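Cell wall binding protein cwp8 (Peptoclostridium difficile, PDB 5J6Q) probably binds the bacterial cell wall through its CWB2 modules, as a surface protein associated with the S-layer. Local coordinates at residues E24-D29 with N35-V40; A192-D197 with T202-E207; V209-N214 with K254-S259; I322-A327 with Y369-E374; E380-L385 with V393-G398. All blocks are in the same frame, centred on the assembly; numbering follows the deposited sequence.

Contact 1. Residues E24-D29 with N35-V40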
# COMPACT_ATOMS: atom_id res chain seq x y z
N GLU A 24 21.18 -35.84 -9.16
CA GLU A 24 22.34 -36.68 -9.46
C GLU A 24 22.97 -37.31 -8.22
O GLU A 24 23.64 -38.34 -8.37
CB GLU A 24 23.35 -35.87 -10.28
CG GLU A 24 22.79 -35.62 -11.68
CD GLU A 24 22.00 -36.84 -12.20
OE1 GLU A 24 20.73 -36.87 -12.12
OE2 GLU A 24 22.64 -37.78 -12.65
N VAL A 25 22.72 -36.75 -7.00
CA VAL A 25 23.33 -37.31 -5.80
C VAL A 25 22.78 -38.70 -5.48
O VAL A 25 21.59 -38.85 -5.12
CB VAL A 25 23.14 -36.32 -4.63
CG1 VAL A 25 23.87 -36.82 -3.40
CG2 VAL A 25 23.67 -34.92 -5.01
N LYS A 26 23.63 -39.72 -5.60
CA LYS A 26 23.22 -41.09 -5.32
C LYS A 26 24.12 -41.71 -4.21
O LYS A 26 25.18 -41.15 -3.88
CB LYS A 26 23.35 -41.94 -6.59
CG LYS A 26 22.03 -42.06 -7.35
CD LYS A 26 21.72 -40.88 -8.20
CE LYS A 26 20.84 -41.28 -9.39
NZ LYS A 26 21.13 -40.43 -10.57
N PHE A 27 23.68 -42.84 -3.67
CA PHE A 27 24.40 -43.56 -2.65
C PHE A 27 25.46 -44.38 -3.38
O PHE A 27 25.11 -45.05 -4.36
CB PHE A 27 23.48 -44.52 -1.90
CG PHE A 27 22.57 -43.82 -0.92
CD1 PHE A 27 21.22 -43.71 -1.17
CD2 PHE A 27 23.09 -43.24 0.23
CE1 PHE A 27 20.39 -43.04 -0.28
CE2 PHE A 27 22.25 -42.56 1.11
CZ PHE A 27 20.91 -42.47 0.85
N GLU A 28 26.73 -44.31 -2.95
CA GLU A 28 27.79 -45.10 -3.53
C GLU A 28 27.98 -46.37 -2.69
O GLU A 28 28.45 -47.38 -3.18
CB GLU A 28 29.04 -44.22 -3.63
CG GLU A 28 28.73 -43.02 -4.51
CD GLU A 28 29.89 -42.05 -4.64
OE1 GLU A 28 30.23 -41.37 -3.65
OE2 GLU A 28 30.44 -41.98 -5.76
N ASP A 29 27.58 -46.32 -1.41
CA ASP A 29 27.65 -47.48 -0.51
C ASP A 29 26.46 -47.41 0.47
O ASP A 29 26.15 -46.33 0.96
CB ASP A 29 29.00 -47.47 0.25
CG ASP A 29 29.38 -48.78 0.91
OD1 ASP A 29 30.57 -49.13 0.91
OD2 ASP A 29 28.48 -49.46 1.45
N ASN A 35 19.54 -48.71 -1.48
CA ASN A 35 20.22 -49.48 -2.51
C ASN A 35 21.29 -48.64 -3.12
O ASN A 35 21.13 -47.44 -3.26
CB ASN A 35 19.25 -49.96 -3.53
CG ASN A 35 18.49 -51.11 -2.97
OD1 ASN A 35 19.11 -52.08 -2.50
ND2 ASN A 35 17.17 -51.04 -2.87
N VAL A 36 22.41 -49.26 -3.44
CA VAL A 36 23.49 -48.50 -4.04
C VAL A 36 22.94 -47.85 -5.33
O VAL A 36 22.21 -48.48 -6.08
CB VAL A 36 24.73 -49.39 -4.35
CG1 VAL A 36 25.80 -48.57 -5.05
CG2 VAL A 36 25.30 -49.98 -3.06
N ASN A 37 23.31 -46.59 -5.55
CA ASN A 37 22.80 -45.77 -6.66
C ASN A 37 21.38 -45.22 -6.44
O ASN A 37 20.90 -44.50 -7.31
CB ASN A 37 22.80 -46.49 -8.00
CG ASN A 37 23.80 -45.83 -8.87
OD1 ASN A 37 23.41 -45.08 -9.77
ND2 ASN A 37 25.10 -45.99 -8.60
N ASP A 38 20.69 -45.57 -5.32
CA ASP A 38 19.38 -44.97 -5.06
C ASP A 38 19.61 -43.45 -4.98
O ASP A 38 20.74 -43.05 -4.55
CB ASP A 38 18.86 -45.44 -3.70
CG ASP A 38 18.00 -46.66 -3.77
OD1 ASP A 38 17.89 -47.24 -4.88
OD2 ASP A 38 17.45 -47.05 -2.72
N ARG A 39 18.64 -42.60 -5.40
CA ARG A 39 18.91 -41.19 -5.17
C ARG A 39 18.91 -40.89 -3.64
O ARG A 39 18.22 -41.57 -2.86
CB ARG A 39 17.87 -40.22 -5.74
CG ARG A 39 17.53 -40.46 -7.21
CD ARG A 39 16.09 -39.97 -7.44
NE ARG A 39 15.89 -39.75 -8.86
CZ ARG A 39 14.77 -39.32 -9.44
NH1 ARG A 39 14.72 -39.18 -10.77
NH2 ARG A 39 13.69 -39.01 -8.71
N VAL A 40 19.65 -39.86 -3.26
CA VAL A 40 19.68 -39.49 -1.85
C VAL A 40 18.59 -38.44 -1.59
O VAL A 40 18.23 -38.28 -0.43
CB VAL A 40 21.04 -39.02 -1.32
CG1 VAL A 40 22.27 -39.94 -1.42
CG2 VAL A 40 21.24 -37.56 -0.95

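Contact 2. Residues A192-D197 with T202-E207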
# COMPACT_ATOMS: atom_id res chain seq x y z
N ALA A 192 5.73 -2.98 4.10
CA ALA A 192 4.38 -2.43 4.18
C ALA A 192 4.48 -0.91 3.95
O ALA A 192 3.56 -0.33 3.38
CB ALA A 192 3.82 -2.72 5.55
N GLU A 193 5.62 -0.30 4.36
CA GLU A 193 5.84 1.13 4.23
C GLU A 193 5.74 1.63 2.78
O GLU A 193 5.18 2.70 2.55
CB GLU A 193 7.19 1.51 4.83
CG GLU A 193 7.14 1.65 6.35
CD GLU A 193 7.13 0.31 7.10
OE1 GLU A 193 7.27 -0.75 6.46
OE2 GLU A 193 6.99 0.32 8.34
N GLU A 194 6.28 0.86 1.82
CA GLU A 194 6.27 1.19 0.41
C GLU A 194 4.84 1.45 -0.05
O GLU A 194 4.63 2.18 -1.02
CB GLU A 194 6.82 0.03 -0.46
CG GLU A 194 8.32 -0.19 -0.36
CD GLU A 194 8.76 -1.41 -1.16
OE1 GLU A 194 8.42 -1.49 -2.38
OE2 GLU A 194 9.45 -2.29 -0.57
N LEU A 195 3.88 0.77 0.59
CA LEU A 195 2.46 0.93 0.26
C LEU A 195 1.62 1.96 1.16
O LEU A 195 0.60 2.45 0.73
CB LEU A 195 1.77 -0.43 0.45
CG LEU A 195 2.25 -1.58 -0.47
CD1 LEU A 195 1.15 -2.73 -0.41
CD2 LEU A 195 2.37 -1.11 -1.99
N PHE A 196 2.06 2.25 2.36
CA PHE A 196 1.25 2.98 3.31
C PHE A 196 2.18 3.54 4.33
O PHE A 196 3.00 2.80 4.86
CB PHE A 196 0.23 1.97 3.87
CG PHE A 196 -0.66 2.45 5.02
CD1 PHE A 196 -1.71 3.32 4.79
CD2 PHE A 196 -0.47 1.96 6.32
CE1 PHE A 196 -2.56 3.71 5.83
CE2 PHE A 196 -1.31 2.33 7.36
CZ PHE A 196 -2.36 3.21 7.11
N ASP A 197 2.07 4.86 4.63
CA ASP A 197 3.03 5.48 5.56
C ASP A 197 2.61 5.49 7.04
O ASP A 197 3.31 6.08 7.82
CB ASP A 197 3.30 6.96 5.15
CG ASP A 197 2.04 7.93 5.27
OD1 ASP A 197 1.01 7.54 5.93
OD2 ASP A 197 2.10 9.04 4.73
N THR A 202 0.43 5.16 -0.30
CA THR A 202 1.46 5.90 -1.07
C THR A 202 0.95 5.82 -2.51
O THR A 202 -0.12 5.22 -2.76
CB THR A 202 2.81 5.12 -0.96
OG1 THR A 202 2.51 3.81 -1.43
CG2 THR A 202 3.31 5.02 0.46
N THR A 203 1.66 6.44 -3.47
CA THR A 203 1.32 6.26 -4.89
C THR A 203 1.38 4.72 -5.22
O THR A 203 0.53 4.24 -5.96
CB THR A 203 2.39 7.02 -5.81
OG1 THR A 203 2.44 8.38 -5.33
CG2 THR A 203 1.97 7.04 -7.36
N LEU A 204 2.33 3.97 -4.67
CA LEU A 204 2.38 2.51 -5.00
C LEU A 204 1.13 1.89 -4.39
O LEU A 204 0.47 1.09 -5.03
CB LEU A 204 3.60 1.83 -4.42
CG LEU A 204 4.94 2.09 -5.13
CD1 LEU A 204 5.98 1.10 -4.62
CD2 LEU A 204 4.82 1.88 -6.66
N GLY A 205 0.76 2.40 -3.13
CA GLY A 205 -0.42 1.93 -2.45
C GLY A 205 -1.64 2.13 -3.31
O GLY A 205 -2.47 1.20 -3.41
N ARG A 206 -1.80 3.33 -3.97
CA ARG A 206 -3.02 3.57 -4.80
C ARG A 206 -3.12 2.79 -6.14
O ARG A 206 -4.22 2.66 -6.72
CB ARG A 206 -3.20 5.08 -5.10
CG ARG A 206 -4.27 5.71 -4.17
CD ARG A 206 -4.39 7.25 -4.30
NE ARG A 206 -3.07 7.91 -4.27
CZ ARG A 206 -2.33 8.07 -3.16
NH1 ARG A 206 -2.77 7.65 -1.98
NH2 ARG A 206 -1.09 8.63 -3.25
N GLU A 207 -1.98 2.32 -6.63
CA GLU A 207 -2.02 1.48 -7.81
C GLU A 207 -2.87 0.23 -7.49
O GLU A 207 -3.59 -0.24 -8.34
CB GLU A 207 -0.60 1.04 -8.21
CG GLU A 207 0.25 2.26 -8.56
CD GLU A 207 1.59 1.88 -9.21
OE1 GLU A 207 1.81 0.70 -9.48
OE2 GLU A 207 2.41 2.81 -9.46

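Contact 3. Residues V209-N214 with K254-S259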
# COMPACT_ATOMS: atom_id res chain seq x y z
N VAL A 209 -5.44 0.09 -5.35
CA VAL A 209 -6.80 0.61 -5.33
C VAL A 209 -7.28 0.74 -6.76
O VAL A 209 -8.41 0.38 -7.05
CB VAL A 209 -6.85 1.99 -4.58
CG1 VAL A 209 -8.24 2.62 -4.75
CG2 VAL A 209 -6.54 1.80 -3.12
N ASN A 210 -6.42 1.27 -7.67
CA ASN A 210 -6.80 1.42 -9.10
C ASN A 210 -7.05 0.05 -9.79
O ASN A 210 -7.96 -0.04 -10.64
CB ASN A 210 -5.73 2.15 -9.93
CG ASN A 210 -6.34 2.87 -11.17
OD1 ASN A 210 -6.66 4.07 -11.10
ND2 ASN A 210 -6.57 2.22 -12.33
N LYS A 211 -6.25 -0.99 -9.45
CA LYS A 211 -6.47 -2.29 -10.08
C LYS A 211 -7.82 -2.86 -9.66
O LYS A 211 -8.51 -3.43 -10.49
CB LYS A 211 -5.35 -3.26 -9.72
CG LYS A 211 -3.98 -2.79 -10.22
CD LYS A 211 -3.38 -3.72 -11.31
CE LYS A 211 -3.66 -5.19 -11.08
NZ LYS A 211 -2.45 -6.05 -11.31
N VAL A 212 -8.23 -2.70 -8.39
CA VAL A 212 -9.50 -3.25 -7.94
C VAL A 212 -10.63 -2.62 -8.76
O VAL A 212 -11.42 -3.34 -9.35
CB VAL A 212 -9.67 -3.01 -6.43
CG1 VAL A 212 -11.05 -3.48 -5.97
CG2 VAL A 212 -8.57 -3.75 -5.65
N LYS A 213 -10.70 -1.29 -8.83
CA LYS A 213 -11.72 -0.62 -9.63
C LYS A 213 -11.67 -1.14 -11.09
O LYS A 213 -12.66 -1.06 -11.80
CB LYS A 213 -11.50 0.89 -9.61
CG LYS A 213 -12.64 1.67 -10.24
N ASN A 214 -10.53 -1.68 -11.53
CA ASN A 214 -10.39 -2.20 -12.88
C ASN A 214 -10.78 -3.68 -12.95
O ASN A 214 -10.24 -4.43 -13.77
CB ASN A 214 -8.96 -1.99 -13.36
CG ASN A 214 -8.65 -0.54 -13.66
OD1 ASN A 214 -7.52 -0.21 -14.04
ND2 ASN A 214 -9.59 0.39 -13.51
N LYS A 254 -3.79 -12.79 -15.62
CA LYS A 254 -2.82 -13.45 -14.77
C LYS A 254 -2.90 -12.81 -13.38
O LYS A 254 -2.72 -11.60 -13.28
CB LYS A 254 -1.43 -13.28 -15.39
CG LYS A 254 -0.31 -13.95 -14.62
CD LYS A 254 1.02 -13.74 -15.33
CE LYS A 254 2.16 -14.33 -14.54
NZ LYS A 254 3.43 -13.61 -14.79
N PRO A 255 -3.17 -13.54 -12.30
CA PRO A 255 -3.24 -12.87 -11.01
C PRO A 255 -1.91 -12.27 -10.61
O PRO A 255 -0.89 -12.42 -11.31
CB PRO A 255 -3.71 -13.96 -10.03
CG PRO A 255 -3.24 -15.23 -10.65
CD PRO A 255 -3.36 -14.99 -12.17
N GLU A 256 -1.92 -11.60 -9.45
CA GLU A 256 -0.72 -10.99 -8.93
C GLU A 256 -0.78 -11.14 -7.47
O GLU A 256 -1.82 -10.91 -6.87
CB GLU A 256 -0.61 -9.49 -9.37
CG GLU A 256 0.29 -8.67 -8.48
CD GLU A 256 0.37 -7.19 -8.90
OE1 GLU A 256 -0.66 -6.63 -9.35
OE2 GLU A 256 1.47 -6.60 -8.77
N THR A 257 0.30 -11.52 -6.85
CA THR A 257 0.32 -11.67 -5.42
C THR A 257 1.40 -10.79 -4.82
O THR A 257 2.55 -10.90 -5.25
CB THR A 257 0.52 -13.19 -5.07
OG1 THR A 257 -0.67 -13.91 -5.42
CG2 THR A 257 0.78 -13.39 -3.63
N ILE A 258 1.06 -9.92 -3.83
CA ILE A 258 2.05 -9.04 -3.19
C ILE A 258 2.16 -9.33 -1.70
O ILE A 258 1.21 -9.12 -0.97
CB ILE A 258 1.63 -7.54 -3.38
CG1 ILE A 258 1.59 -7.21 -4.86
CG2 ILE A 258 2.62 -6.63 -2.61
CD1 ILE A 258 0.72 -5.95 -5.16
N SER A 259 3.33 -9.73 -1.25
CA SER A 259 3.63 -10.10 0.14
C SER A 259 4.21 -8.91 0.86
O SER A 259 5.27 -8.38 0.43
CB SER A 259 4.66 -11.25 0.18
OG SER A 259 4.36 -12.26 -0.78

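Contact 4. Residues I322-A327 with Y369-E374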
# COMPACT_ATOMS: atom_id res chain seq x y z
N ILE A 322 -3.52 31.97 -9.67
CA ILE A 322 -4.21 31.68 -8.42
C ILE A 322 -5.46 32.51 -8.28
O ILE A 322 -6.52 31.95 -7.92
CB ILE A 322 -3.24 31.91 -7.24
CG1 ILE A 322 -2.04 31.03 -7.45
CG2 ILE A 322 -3.90 31.63 -5.92
CD1 ILE A 322 -2.48 29.52 -7.54
N VAL A 323 -5.39 33.83 -8.57
CA VAL A 323 -6.64 34.59 -8.33
C VAL A 323 -7.77 34.22 -9.31
O VAL A 323 -8.92 34.11 -8.87
CB VAL A 323 -6.37 36.12 -8.34
CG1 VAL A 323 -7.67 36.90 -8.47
CG2 VAL A 323 -5.65 36.53 -7.06
N ASP A 324 -7.46 34.04 -10.59
CA ASP A 324 -8.51 33.70 -11.54
C ASP A 324 -9.06 32.35 -11.16
O ASP A 324 -10.27 32.11 -11.24
CB ASP A 324 -7.95 33.63 -12.98
CG ASP A 324 -7.16 34.85 -13.41
OD1 ASP A 324 -7.37 35.93 -12.83
OD2 ASP A 324 -6.31 34.72 -14.34
N GLY A 325 -8.16 31.44 -10.76
CA GLY A 325 -8.59 30.13 -10.36
C GLY A 325 -9.48 30.08 -9.13
O GLY A 325 -10.53 29.46 -9.16
N LEU A 326 -9.09 30.73 -8.02
CA LEU A 326 -9.90 30.63 -6.80
C LEU A 326 -11.24 31.29 -7.06
O LEU A 326 -12.27 30.77 -6.63
CB LEU A 326 -9.17 31.24 -5.56
CG LEU A 326 -9.02 32.76 -5.50
CD1 LEU A 326 -10.27 33.39 -4.90
CD2 LEU A 326 -7.85 33.12 -4.58
N ALA A 327 -11.22 32.45 -7.81
CA ALA A 327 -12.49 33.12 -8.20
C ALA A 327 -13.31 32.19 -9.14
O ALA A 327 -14.54 32.30 -9.17
CB ALA A 327 -12.18 34.43 -8.91
N TYR A 369 -14.34 27.30 -21.17
CA TYR A 369 -14.09 28.67 -20.84
C TYR A 369 -12.61 28.80 -20.48
O TYR A 369 -12.13 28.00 -19.66
CB TYR A 369 -14.89 29.11 -19.64
CG TYR A 369 -16.38 28.95 -19.76
CD1 TYR A 369 -16.99 27.73 -19.55
CD2 TYR A 369 -17.20 30.05 -20.06
CE1 TYR A 369 -18.38 27.59 -19.61
CE2 TYR A 369 -18.58 29.92 -20.13
CZ TYR A 369 -19.17 28.68 -19.91
OH TYR A 369 -20.54 28.56 -20.00
N ILE A 370 -11.90 29.75 -21.04
CA ILE A 370 -10.50 30.00 -20.69
C ILE A 370 -10.56 31.26 -19.79
O ILE A 370 -11.05 32.28 -20.24
CB ILE A 370 -9.73 30.19 -22.00
CG1 ILE A 370 -9.57 28.83 -22.67
CG2 ILE A 370 -8.35 30.84 -21.79
CD1 ILE A 370 -9.32 28.87 -24.14
N VAL A 371 -10.17 31.15 -18.50
CA VAL A 371 -10.19 32.31 -17.61
C VAL A 371 -8.82 33.00 -17.64
O VAL A 371 -7.81 32.31 -17.65
CB VAL A 371 -10.58 31.80 -16.22
CG1 VAL A 371 -10.50 32.94 -15.18
CG2 VAL A 371 -12.00 31.22 -16.27
N GLY A 372 -8.78 34.35 -17.69
CA GLY A 372 -7.51 35.05 -17.72
C GLY A 372 -7.17 35.51 -19.12
O GLY A 372 -7.79 35.11 -20.12
N GLY A 373 -6.15 36.38 -19.20
CA GLY A 373 -5.72 36.92 -20.48
C GLY A 373 -4.80 35.94 -21.17
O GLY A 373 -4.58 34.84 -20.67
N GLU A 374 -4.25 36.35 -22.32
CA GLU A 374 -3.36 35.53 -23.11
C GLU A 374 -2.03 35.44 -22.40
O GLU A 374 -1.15 34.70 -22.80
CB GLU A 374 -3.25 36.12 -24.51
CG GLU A 374 -4.64 36.39 -25.07
CD GLU A 374 -4.63 37.18 -26.36
OE1 GLU A 374 -5.74 37.38 -26.91
OE2 GLU A 374 -3.54 37.58 -26.83

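Contact 5. Residues E380-L385 with V393-G398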
# COMPACT_ATOMS: atom_id res chain seq x y z
N GLU A 380 -2.90 31.22 -29.17
CA GLU A 380 -2.63 29.98 -29.90
C GLU A 380 -3.16 28.73 -29.19
O GLU A 380 -3.59 27.81 -29.88
CB GLU A 380 -1.13 29.82 -30.16
CG GLU A 380 -0.88 28.95 -31.38
CD GLU A 380 0.58 28.58 -31.54
OE1 GLU A 380 1.21 29.06 -32.51
OE2 GLU A 380 1.08 27.81 -30.70
N THR A 381 -3.15 28.66 -27.84
CA THR A 381 -3.71 27.45 -27.22
C THR A 381 -5.22 27.53 -27.47
O THR A 381 -5.90 26.52 -27.71
CB THR A 381 -3.38 27.37 -25.69
OG1 THR A 381 -2.05 26.86 -25.54
CG2 THR A 381 -4.37 26.43 -24.93
N GLU A 382 -5.74 28.74 -27.42
CA GLU A 382 -7.17 28.92 -27.67
C GLU A 382 -7.61 28.40 -29.07
O GLU A 382 -8.72 27.88 -29.18
CB GLU A 382 -7.49 30.40 -27.56
CG GLU A 382 -8.94 30.70 -27.30
CD GLU A 382 -9.10 32.17 -27.02
OE1 GLU A 382 -10.22 32.61 -26.76
OE2 GLU A 382 -8.05 32.89 -27.06
N GLU A 383 -6.73 28.52 -30.11
CA GLU A 383 -7.03 28.06 -31.47
C GLU A 383 -6.77 26.57 -31.65
O GLU A 383 -7.36 25.95 -32.53
CB GLU A 383 -6.20 28.86 -32.50
CG GLU A 383 -4.71 28.62 -32.35
CD GLU A 383 -3.87 29.63 -33.10
OE1 GLU A 383 -2.98 29.20 -33.87
OE2 GLU A 383 -4.09 30.84 -32.91
N LYS A 384 -5.89 25.97 -30.84
CA LYS A 384 -5.71 24.53 -30.97
C LYS A 384 -6.99 23.93 -30.42
O LYS A 384 -7.48 22.91 -30.91
CB LYS A 384 -4.48 24.01 -30.19
CG LYS A 384 -4.53 22.49 -29.95
CD LYS A 384 -3.33 21.97 -29.12
CE LYS A 384 -3.59 20.56 -28.59
NZ LYS A 384 -2.91 19.47 -29.38
N LEU A 385 -7.56 24.59 -29.39
CA LEU A 385 -8.77 24.12 -28.77
C LEU A 385 -9.96 24.31 -29.70
O LEU A 385 -10.89 23.53 -29.62
CB LEU A 385 -9.00 24.88 -27.46
CG LEU A 385 -8.01 24.52 -26.36
CD1 LEU A 385 -8.07 25.59 -25.29
CD2 LEU A 385 -8.36 23.16 -25.77
N VAL A 393 -15.41 27.76 -27.38
CA VAL A 393 -14.27 28.09 -26.58
C VAL A 393 -14.49 29.60 -26.30
O VAL A 393 -14.17 30.42 -27.14
CB VAL A 393 -12.94 27.86 -27.34
CG1 VAL A 393 -11.76 28.16 -26.43
CG2 VAL A 393 -12.84 26.43 -27.85
N GLU A 394 -15.07 29.93 -25.14
CA GLU A 394 -15.39 31.30 -24.74
C GLU A 394 -14.41 31.86 -23.72
O GLU A 394 -14.20 31.24 -22.67
CB GLU A 394 -16.80 31.31 -24.14
CG GLU A 394 -17.20 32.63 -23.51
CD GLU A 394 -18.65 32.61 -23.03
OE1 GLU A 394 -19.21 31.51 -22.84
OE2 GLU A 394 -19.21 33.71 -22.85
N ARG A 395 -13.80 33.03 -24.01
CA ARG A 395 -12.85 33.55 -23.03
C ARG A 395 -13.53 34.51 -22.07
O ARG A 395 -14.35 35.37 -22.47
CB ARG A 395 -11.62 34.17 -23.69
CG ARG A 395 -10.48 34.22 -22.65
CD ARG A 395 -9.21 34.92 -23.10
NE ARG A 395 -8.44 34.07 -24.01
CZ ARG A 395 -7.18 33.68 -23.80
NH1 ARG A 395 -6.55 32.96 -24.71
NH2 ARG A 395 -6.55 34.00 -22.68
N VAL A 396 -13.20 34.31 -20.77
CA VAL A 396 -13.75 35.05 -19.64
C VAL A 396 -12.56 35.81 -19.12
O VAL A 396 -11.72 35.25 -18.38
CB VAL A 396 -14.33 34.08 -18.57
CG1 VAL A 396 -14.91 34.85 -17.39
CG2 VAL A 396 -15.41 33.19 -19.20
N SER A 397 -12.48 37.09 -19.48
CA SER A 397 -11.32 37.87 -19.12
C SER A 397 -11.51 39.39 -19.22
O SER A 397 -12.51 39.89 -19.79
CB SER A 397 -10.16 37.46 -20.00
OG SER A 397 -8.93 37.91 -19.44
N GLY A 398 -10.53 40.10 -18.65
CA GLY A 398 -10.50 41.56 -18.60
C GLY A 398 -9.04 41.98 -18.63
O GLY A 398 -8.18 41.14 -18.79

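Contact 1. Residues E24-D29 with N35-V40
Phe-27 and Val-40 pack beside an antiparallel bridge that closes a loop between helix 13-24 and strand 41-45. The bridge is single and non-hydrogen-bonded, pairing Lys-26 with Arg-39. Flanking it, Val-40 N donates to Val-25 O at 2.9 Å and Phe-27 N to Asp-38 O at 3.1 Å. Beyond these, Asn-37 N reaches Phe-27 O at 2.7 Å from within the type II turn Asn-35 to Asp-38.

With CG beside its own backbone N (chi1 -76°), Phe-27 presents one face of its ring to Val-40. Val-40 CG1 sits 3.5 Å from the ring centroid, only 7° off the ring normal, a clear CH-pi contact over that face. Asp-38 CB lies in the ring plane at its edge. The other methyl of Val-40, CG2, meets Val-25 CG1 at 3.7 Å, and the ring also touches Val-85 of strand 84-86. Val-36, with CG1 anti to the backbone N (chi1 177°), places that methyl against the backbone oxygen of Glu-28. A side-chain bond spans the turn: Asp-38 OD2 accepts the hydrogen of Asn-35 N at 2.9 Å, approached from above its carboxylate plane.

Contact 2. Residues A192-D197 with T202-E207
The CA atoms of Leu-195 and Gly-205 lie 4.1 Å apart, where the turn after strand 186-191 abuts the first turn of helix 203-213. Thr-202 occupies the N-cap position, and its side chain and its backbone N both bond across. Its OG1 lies between the backbone N and the carbonyl carbon (chi1 56°), which lets one hydroxyl face two ways: it donates to Glu-194 O at 2.7 Å and accepts from Gly-205 N at 2.8 Å, the capping bond proper, with a fairly straight 156° at the hydrogen. The Thr-202 backbone N adds a bond to Leu-195 O at 2.9 Å, arriving well above the carbonyl plane. The methyl CG2 packs over the peptide between Leu-195 and Phe-196, 3.6 Å from Phe-196 N.

Gly-205 presents no side chain, and its CA approaches Leu-195 O to 3.4 Å in a CA-H...O contact. Leu-195 CD2 touches Leu-204 CB at 4.0 Å, the two side chains crossing at about a right angle. Phe-196 turns from this contact and rests on helix 265-280, another part of the same domain.

Two consecutive carbonyls, of Glu-194 and Leu-195, are thus bound by one threonine, whose hydroxyl also engages a first-turn N-H. Accepting that N-H while giving its own proton away fixes the hydroxyl's direction, so the helix start and the preceding turn are held as one hydrogen-bonded unit.

Contact 3. Residues V209-N214 with K254-S259
Lys-211 NZ donates to Glu-256 OE1 at 2.7 Å, a salt bridge between helix 203-213 and strand 256-262. NZ meets OE1 nearly along the C-O axis. The ion pair is the entire direct contact: the two segments bury just 64 Å² and their nearest CA atoms, of Lys-211 and Glu-256, stand 10.5 Å apart.

The two side chains span that gap in different ways. Glu-256 is stretched out beyond CG, having left the backbone with CG roughly anti to N (chi1 158°). Lys-211 is kinked, bending at chi2 (-114°), chi3 and chi4, and meets the glutamate at about a right angle. Each end has a second partner: Glu-256 OE2 accepts from Gln-188 NE2 on the neighbouring strand 186-191, and Lys-211 makes a cation-pi interaction with Tyr-216. Val-212, one residue along the helix, contacts Leu-248 of strand 242-249 and Val-278 of helix 265-280, so apolar packing of helix on sheet accompanies the ion pair within this domain of helices on a mixed sheet.

Because both carboxylate oxygens are engaged, Glu-256's rotation about its last bond is restrained. The short distance probably favours the charged forms of both residues, and a partly exposed position would leave the pair's strength moderated by solvent.

Contact 4. Residues I322-A327 with Y369-E374
Helix 322-327 approaches the C-terminal end of strand 369-371 with Asp-324 nearest Gly-372, their CA atoms 6.4 Å apart. Just after the strand, Gly-372 adopts phi 101° and psi 168°, where a CB would crowd the preceding carbonyl O, and the chain leaves the C-terminal end of this inner strand of the parallel sheet.

Asp-324 carries the helix side of the contact. Its CG stands beside the backbone N (chi1 -52°), which carries OD2 toward Gly-372 while CB faces the strand. CB meets Val-371 CG1 at 3.4 Å, a tight carbon-carbon approach. Val-371 sets that methyl anti to its backbone N, and the same CG1 lies 4.0 Å from Asp-324 O. Farther out, Asp-324 OD2 rests 3.6 Å from Gly-372 CA. Thr-404 and Ile-408 of helix 401-410 also touch Val-371, and Thr-404 reaches Asp-324, so helix 401-410 joins this layer, in keeping with the toprim-like fold attributed to CWB2 modules.

No hydrogen bond crosses between the segments. All three touching residues are buried in a contact of 110 Å², so cohesion here is van der Waals. Burial would tend to raise the pKa of Asp-324, its place in the first helical turn to lower it.

Contact 5. Residues E380-L385 with V393-G398
Glu-382 and Arg-395 join helix to strand within the beta-alpha-beta unit formed by strand 367-371, helix 379-386 and strand 392-396. The axes of the short segments 380-385 and 393-396 run nearly antiparallel, at 152°, with a closest approach of 9.5 Å, as expected where a crossover helix lies on the sheet it connects.

The polar part is a salt bridge gripping a single oxygen. Arg-395 NH1 donates to Glu-382 OE2 at 2.8 Å with 158° at the hydrogen, and NE adds a weak bond to that atom at 3.3 Å. The oxygen lies close to the guanidinium plane, yet the donor stands well above the carboxylate plane; the two flat groups are turned 59° apart, so this is not the coplanar two-by-two pairing. A bend at chi3 turns the guanidinium edge toward the carboxylate. The guanidinium also bonds the loop after strand 367-371, NH1 to Val-377 O and NH2 to Gly-372 O.

The apolar part centres on Val-393. Its CG1 meets the aliphatic CG of Glu-382 at 3.9 Å, while CG2 touches Leu-385 CB at 4.2 Å. Ile-370 of the adjoining strand packs against all three residues, continuing this layer across the sheet. Closer to the strand backbone, the second carboxylate oxygen of Glu-382, OE1, lies 3.7 Å from Arg-395 CB.

All five contacts follow one another along the chain; none nests in or crosses another. Contact 1 closes a short loop leading into strand 41-45, in the N-terminal part of this elongated molecule. Contact 2 closes the turn into helix 203-213, and contact 3 joins that same helix to strand 256-262, across a 40-residue separation; their centres are 13 Å apart. Contact 4 closes a 42-residue span between helix 322-327 and strand 367-371, and contact 5 closes the short connection from helix 379-386 to strand 392-396. Contacts 4 and 5 share a parallel sheet through neighbouring strands, with Ile-370 O probably bonded to Val-396 N. Their centres lie more than 80 Å from contact 1.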